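Local coordinates for protein alpha-fucosidase (Bifidobacterium bifidum, PDB 2EAB) that probably hydrolyses alpha-1,2-linked L-fucose as a family 95 glycoside hydrolase, this chain being the catalytic portion of a longer protein, at residues 849-854 and 892-897; 870-875 and 880-885. All blocks are in the same frame, centred on the assembly; numbering follows the deposited sequence.

Contact 1: residues 849-854 and 892-897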
loop_
_atom_site.group_PDB
_atom_site.type_symbol
_atom_site.label_atom_id
_atom_site.label_comp_id
_atom_site.label_asym_id
_atom_site.label_seq_id
_atom_site.Cartn_x
_atom_site.Cartn_y
_atom_site.Cartn_z
ATOM N N VAL A 849 3.697 -25.552 -12.561
ATOM C CA VAL A 849 2.556 -25.456 -11.659
ATOM C C VAL A 849 2.626 -26.489 -10.538
ATOM O O VAL A 849 2.654 -27.701 -10.798
ATOM C CB VAL A 849 1.221 -25.609 -12.433
ATOM C CG1 VAL A 849 0.038 -25.415 -11.502
ATOM C CG2 VAL A 849 1.151 -24.621 -13.594
ATOM N N LYS A 850 2.662 -25.997 -9.298
ATOM C CA LYS A 850 2.497 -26.825 -8.111
ATOM C C LYS A 850 1.039 -26.743 -7.702
ATOM O O LYS A 850 0.431 -25.670 -7.761
ATOM C CB LYS A 850 3.373 -26.305 -6.969
ATOM C CG LYS A 850 3.433 -27.231 -5.759
ATOM C CD LYS A 850 4.336 -26.691 -4.659
ATOM C CE LYS A 850 4.372 -27.648 -3.478
ATOM N NZ LYS A 850 5.256 -27.148 -2.385
ATOM N N ILE A 851 0.473 -27.872 -7.286
ATOM C CA ILE A 851 -0.864 -27.865 -6.709
ATOM C C ILE A 851 -0.715 -28.403 -5.295
ATOM O O ILE A 851 -0.630 -29.615 -5.077
ATOM C CB ILE A 851 -1.891 -28.662 -7.558
ATOM C CG1 ILE A 851 -2.001 -28.049 -8.960
ATOM C CG2 ILE A 851 -3.260 -28.667 -6.876
ATOM C CD1 ILE A 851 -2.842 -28.848 -9.945
ATOM N N THR A 852 -0.623 -27.488 -4.338
ATOM C CA THR A 852 -0.343 -27.878 -2.964
ATOM C C THR A 852 -1.511 -28.668 -2.380
ATOM O O THR A 852 -1.313 -29.687 -1.714
ATOM C CB THR A 852 0.006 -26.653 -2.110
ATOM O OG1 THR A 852 1.241 -26.105 -2.578
ATOM C CG2 THR A 852 0.173 -27.026 -0.653
ATOM N N ALA A 853 -2.723 -28.200 -2.648
ATOM C CA ALA A 853 -3.927 -28.888 -2.215
ATOM C C ALA A 853 -4.373 -29.884 -3.288
ATOM O O ALA A 853 -5.336 -29.640 -4.025
ATOM C CB ALA A 853 -5.024 -27.880 -1.897
ATOM N N GLY A 854 -3.647 -30.997 -3.383
ATOM C CA GLY A 854 -3.999 -32.079 -4.303
ATOM C C GLY A 854 -2.831 -32.847 -4.893
ATOM O O GLY A 854 -2.953 -34.050 -5.151
ATOM N N TYR A 892 -5.296 -22.650 -20.121
ATOM C CA TYR A 892 -5.065 -24.074 -19.908
ATOM C C TYR A 892 -5.875 -24.531 -18.716
ATOM O O TYR A 892 -5.921 -23.849 -17.686
ATOM C CB TYR A 892 -3.568 -24.335 -19.704
ATOM C CG TYR A 892 -2.781 -23.842 -20.886
ATOM C CD1 TYR A 892 -2.500 -24.690 -21.956
ATOM C CD2 TYR A 892 -2.380 -22.510 -20.973
ATOM C CE1 TYR A 892 -1.811 -24.231 -23.066
ATOM C CE2 TYR A 892 -1.697 -22.042 -22.079
ATOM C CZ TYR A 892 -1.412 -22.907 -23.120
ATOM O OH TYR A 892 -0.740 -22.439 -24.218
ATOM N N THR A 893 -6.536 -25.671 -18.870
ATOM C CA THR A 893 -7.382 -26.204 -17.821
ATOM C C THR A 893 -6.727 -27.442 -17.217
ATOM O O THR A 893 -6.352 -28.376 -17.937
ATOM C CB THR A 893 -8.800 -26.514 -18.350
ATOM O OG1 THR A 893 -9.343 -25.343 -18.973
ATOM C CG2 THR A 893 -9.723 -26.944 -17.224
ATOM N N ILE A 894 -6.584 -27.429 -15.896
ATOM C CA ILE A 894 -5.901 -28.491 -15.166
ATOM C C ILE A 894 -6.895 -29.188 -14.253
ATOM O O ILE A 894 -7.536 -28.547 -13.418
ATOM C CB ILE A 894 -4.703 -27.940 -14.355
ATOM C CG1 ILE A 894 -3.778 -27.116 -15.261
ATOM C CG2 ILE A 894 -3.940 -29.077 -13.691
ATOM C CD1 ILE A 894 -2.675 -26.374 -14.525
ATOM N N THR A 895 -7.029 -30.501 -14.437
ATOM C CA THR A 895 -8.031 -31.299 -13.730
ATOM C C THR A 895 -7.436 -32.629 -13.276
ATOM O O THR A 895 -6.417 -33.063 -13.805
ATOM C CB THR A 895 -9.245 -31.594 -14.635
ATOM O OG1 THR A 895 -8.782 -32.104 -15.892
ATOM C CG2 THR A 895 -10.075 -30.335 -14.867
ATOM N N LYS A 896 -8.078 -33.266 -12.297
ATOM C CA LYS A 896 -7.647 -34.578 -11.808
ATOM C C LYS A 896 -7.696 -35.624 -12.911
ATOM O O LYS A 896 -8.676 -35.702 -13.659
ATOM C CB LYS A 896 -8.552 -35.067 -10.682
ATOM C CG LYS A 896 -8.408 -34.362 -9.353
ATOM C CD LYS A 896 -9.281 -35.042 -8.297
ATOM C CE LYS A 896 -10.769 -35.032 -8.660
ATOM N NZ LYS A 896 -11.344 -33.657 -8.762
ATOM N N LYS A 897 -6.648 -36.438 -12.996
ATOM C CA LYS A 897 -6.658 -37.598 -13.884
ATOM C C LYS A 897 -7.666 -38.632 -13.387
ATOM O O LYS A 897 -7.859 -38.798 -12.180
ATOM C CB LYS A 897 -5.272 -38.230 -13.970
ATOM C CG LYS A 897 -4.247 -37.393 -14.717
ATOM C CD LYS A 897 -2.901 -38.098 -14.798
ATOM C CE LYS A 897 -2.230 -38.184 -13.436
ATOM N NZ LYS A 897 -1.023 -39.056 -13.471
#
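Val-849 and Ile-851 meet Ile-894 in a face-to-face contact between two beta-sheets, a small piece of the hydrophobic core of a beta-sandwich in the C-terminal domain of this family 95 glycoside hydrolase. Two observations support this reading. Strand 847-851 belongs to a mixed sheet and strand 890-896 to a separate antiparallel one, and the closest CA atoms, those of Val-849 and Ile-894, are 9.6 Å apart, a spacing expected between sheet layers rather than between paired strands. The interaction is correspondingly made by side chains alone. It buries 101 Å² in total, and about half of that belongs to Ile-894, which uses both of its branches.

On the mixed sheet, Val-849 and Ile-851 are two positions apart on an extended strand, so both CB atoms face the opposing layer. Val-849 presents CG1, which its first torsion places anti to the backbone N (chi1 -176°), and reaches tip to tip toward the end of the longer Ile-894 branch. Ile-851 behaves differently: its side chain and that of Ile-894 slide past each other in opposite directions, and its end methyl CD1 meets the CG2 branch of Ile-894.

The apolar layer continues beyond these three residues. Tyr-859 of strand 859-863 touches both isoleucines, Leu-882 lies against Ile-894, and Phe-884 lies against Val-849. Beyond the strand, the chain turns through Thr-852, whose OG1 is hydrogen-bonded to Asn-800 OD1, and through an inverse gamma turn centred on Ala-853.

The two approaches to Ile-894 differ in closeness: Ile-851 CD1 lies 3.9 Å from Ile-894 CG2, whereas Val-849 CG1 lies 4.2 Å from Ile-894 CD1.

Contact 2: residues 870-875 and 880-885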
loop_
_atom_site.group_PDB
_atom_site.type_symbol
_atom_site.label_atom_id
_atom_site.label_comp_id
_atom_site.label_asym_id
_atom_site.label_seq_id
_atom_site.Cartn_x
_atom_site.Cartn_y
_atom_site.Cartn_z
ATOM N N ALA A 870 2.637 -32.181 -20.901
ATOM C CA ALA A 870 3.086 -31.642 -19.620
ATOM C C ALA A 870 3.945 -32.658 -18.888
ATOM O O ALA A 870 3.504 -33.779 -18.605
ATOM C CB ALA A 870 1.904 -31.216 -18.760
ATOM N N LYS A 871 5.177 -32.256 -18.604
ATOM C CA LYS A 871 6.121 -33.078 -17.862
ATOM C C LYS A 871 5.869 -32.917 -16.371
ATOM O O LYS A 871 5.511 -31.833 -15.902
ATOM C CB LYS A 871 7.562 -32.673 -18.197
ATOM C CG LYS A 871 7.928 -32.769 -19.680
ATOM C CD LYS A 871 8.012 -34.211 -20.164
ATOM C CE LYS A 871 8.134 -34.269 -21.677
ATOM N NZ LYS A 871 8.036 -35.664 -22.185
ATOM N N VAL A 872 6.034 -34.004 -15.630
ATOM C CA VAL A 872 5.985 -33.954 -14.175
ATOM C C VAL A 872 7.420 -34.018 -13.660
ATOM O O VAL A 872 8.162 -34.956 -13.981
ATOM C CB VAL A 872 5.131 -35.107 -13.584
ATOM C CG1 VAL A 872 5.183 -35.102 -12.056
ATOM C CG2 VAL A 872 3.690 -35.013 -14.064
ATOM N N VAL A 873 7.811 -32.999 -12.897
ATOM C CA VAL A 873 9.113 -32.976 -12.233
ATOM C C VAL A 873 8.895 -33.033 -10.724
ATOM O O VAL A 873 7.878 -32.549 -10.223
ATOM C CB VAL A 873 9.972 -31.745 -12.642
ATOM C CG1 VAL A 873 10.267 -31.779 -14.138
ATOM C CG2 VAL A 873 9.294 -30.431 -12.253
ATOM N N THR A 874 9.845 -33.625 -10.007
ATOM C CA THR A 874 9.675 -33.895 -8.585
ATOM C C THR A 874 10.950 -33.557 -7.824
ATOM O O THR A 874 12.054 -33.800 -8.310
ATOM C CB THR A 874 9.257 -35.374 -8.363
ATOM O OG1 THR A 874 8.086 -35.646 -9.142
ATOM C CG2 THR A 874 8.942 -35.660 -6.905
ATOM N N ASN A 875 10.787 -32.975 -6.638
ATOM C CA ASN A 875 11.925 -32.681 -5.779
ATOM C C ASN A 875 12.178 -33.782 -4.746
ATOM O O ASN A 875 11.436 -34.771 -4.676
ATOM C CB ASN A 875 11.819 -31.282 -5.140
ATOM C CG ASN A 875 10.748 -31.186 -4.066
ATOM O OD1 ASN A 875 10.235 -32.188 -3.567
ATOM N ND2 ASN A 875 10.421 -29.955 -3.689
ATOM N N SER A 880 5.729 -32.126 -6.528
ATOM C CA SER A 880 5.782 -32.158 -7.990
ATOM C C SER A 880 5.239 -30.896 -8.652
ATOM O O SER A 880 4.352 -30.225 -8.108
ATOM C CB SER A 880 5.018 -33.368 -8.530
ATOM O OG SER A 880 5.700 -34.577 -8.247
ATOM N N LEU A 881 5.785 -30.591 -9.827
ATOM C CA LEU A 881 5.231 -29.579 -10.721
ATOM C C LEU A 881 4.820 -30.205 -12.043
ATOM O O LEU A 881 5.434 -31.175 -12.507
ATOM C CB LEU A 881 6.252 -28.484 -11.034
ATOM C CG LEU A 881 7.044 -27.784 -9.939
ATOM C CD1 LEU A 881 7.923 -26.736 -10.587
ATOM C CD2 LEU A 881 6.140 -27.140 -8.909
ATOM N N LEU A 882 3.784 -29.629 -12.645
ATOM C CA LEU A 882 3.475 -29.828 -14.054
ATOM C C LEU A 882 4.162 -28.727 -14.843
ATOM O O LEU A 882 3.980 -27.541 -14.548
ATOM C CB LEU A 882 1.970 -29.747 -14.281
ATOM C CG LEU A 882 1.151 -30.948 -13.816
ATOM C CD1 LEU A 882 -0.302 -30.559 -13.612
ATOM C CD2 LEU A 882 1.267 -32.101 -14.812
ATOM N N VAL A 883 4.956 -29.115 -15.833
ATOM C CA VAL A 883 5.725 -28.168 -16.627
ATOM C C VAL A 883 5.310 -28.280 -18.084
ATOM O O VAL A 883 5.371 -29.365 -18.671
ATOM C CB VAL A 883 7.250 -28.416 -16.487
ATOM C CG1 VAL A 883 8.044 -27.435 -17.343
ATOM C CG2 VAL A 883 7.679 -28.312 -15.027
ATOM N N PHE A 884 4.897 -27.163 -18.672
ATOM C CA PHE A 884 4.432 -27.163 -20.056
ATOM C C PHE A 884 4.644 -25.829 -20.741
ATOM O O PHE A 884 4.685 -24.781 -20.091
ATOM C CB PHE A 884 2.967 -27.628 -20.167
ATOM C CG PHE A 884 1.992 -26.873 -19.289
ATOM C CD1 PHE A 884 1.183 -25.874 -19.827
ATOM C CD2 PHE A 884 1.848 -27.192 -17.940
ATOM C CE1 PHE A 884 0.259 -25.192 -19.028
ATOM C CE2 PHE A 884 0.935 -26.510 -17.134
ATOM C CZ PHE A 884 0.138 -25.515 -17.679
ATOM N N ASP A 885 4.809 -25.881 -22.058
ATOM C CA ASP A 885 4.861 -24.680 -22.876
ATOM C C ASP A 885 3.506 -24.007 -22.891
ATOM O O ASP A 885 2.476 -24.665 -22.800
ATOM C CB ASP A 885 5.236 -25.025 -24.319
ATOM C CG ASP A 885 6.651 -25.552 -24.455
ATOM O OD1 ASP A 885 7.491 -25.319 -23.560
ATOM O OD2 ASP A 885 6.924 -26.210 -25.480
#
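Lys-871 and Val-883 form one hydrogen-bonded pair of an antiparallel beta-hairpin, and Val-873 and Leu-881 form the other. Each pair is closed by two backbone bonds, Lys-871 N to Val-883 O and Val-883 N to Lys-871 O in the first, Val-873 N to Leu-881 O and Leu-881 N to Val-873 O in the second, all between 2.8 and 3.0 Å. The most bent of the four is Lys-871 N to Val-883 O, with an N-H...O angle of 148°. The strand axes come within 4.6 Å at 152°, confirming a twisted antiparallel pairing.

Packing is tight around Val-873. With CG1 anti to the carbonyl carbon (chi1 -62°), CG2 is the methyl that falls between the backbone N and the carbonyl carbon; it lies 3.8 Å from Val-883 CG2, the two side chains crossing at about a right angle, and also touches Leu-881 CB. On the other face, Leu-882 CD2 reaches both Val-872 CG2 and Ala-870 CB, while Thr-874 OG1 and Ser-880 OG share a 2.8 Å hydrogen bond near the turn. The looser side belongs to strand 871-874: Lys-871 bends at its second torsion and carries its ammonium end away from the partner strand, and Val-872 is exposed despite its contacts.

Strand 871-874 is outermost in the mixed sheet, whereas 880-884 is flanked on its other edge by strand 847-851. Tyr-795 of strand 794-796 covers Val-873, Leu-881 and Val-883, and strand 859-863 packs against Ala-870, Leu-882 and Phe-884.

Overall arrangement
Contact 1 joins two sheets, whereas contact 2 pairs neighbouring strands within one of them; their centres lie 11 Å apart. Strand 847-851 connects them, since it faces 890-896 across the core and borders 880-884 edge to edge, where Val-849 N lies 2.8 Å from Leu-882 O in a probable hydrogen bond. Strand 890-896 follows 880-884 in the chain, and the rings of Tyr-892 and Phe-884 meet there, with Tyr-892 CG 3.8 Å from Phe-884 CE1. Both contacts lie in the C-terminal family region, their centres about 31 and 35 Å from the chain centre, away from the calcium sites.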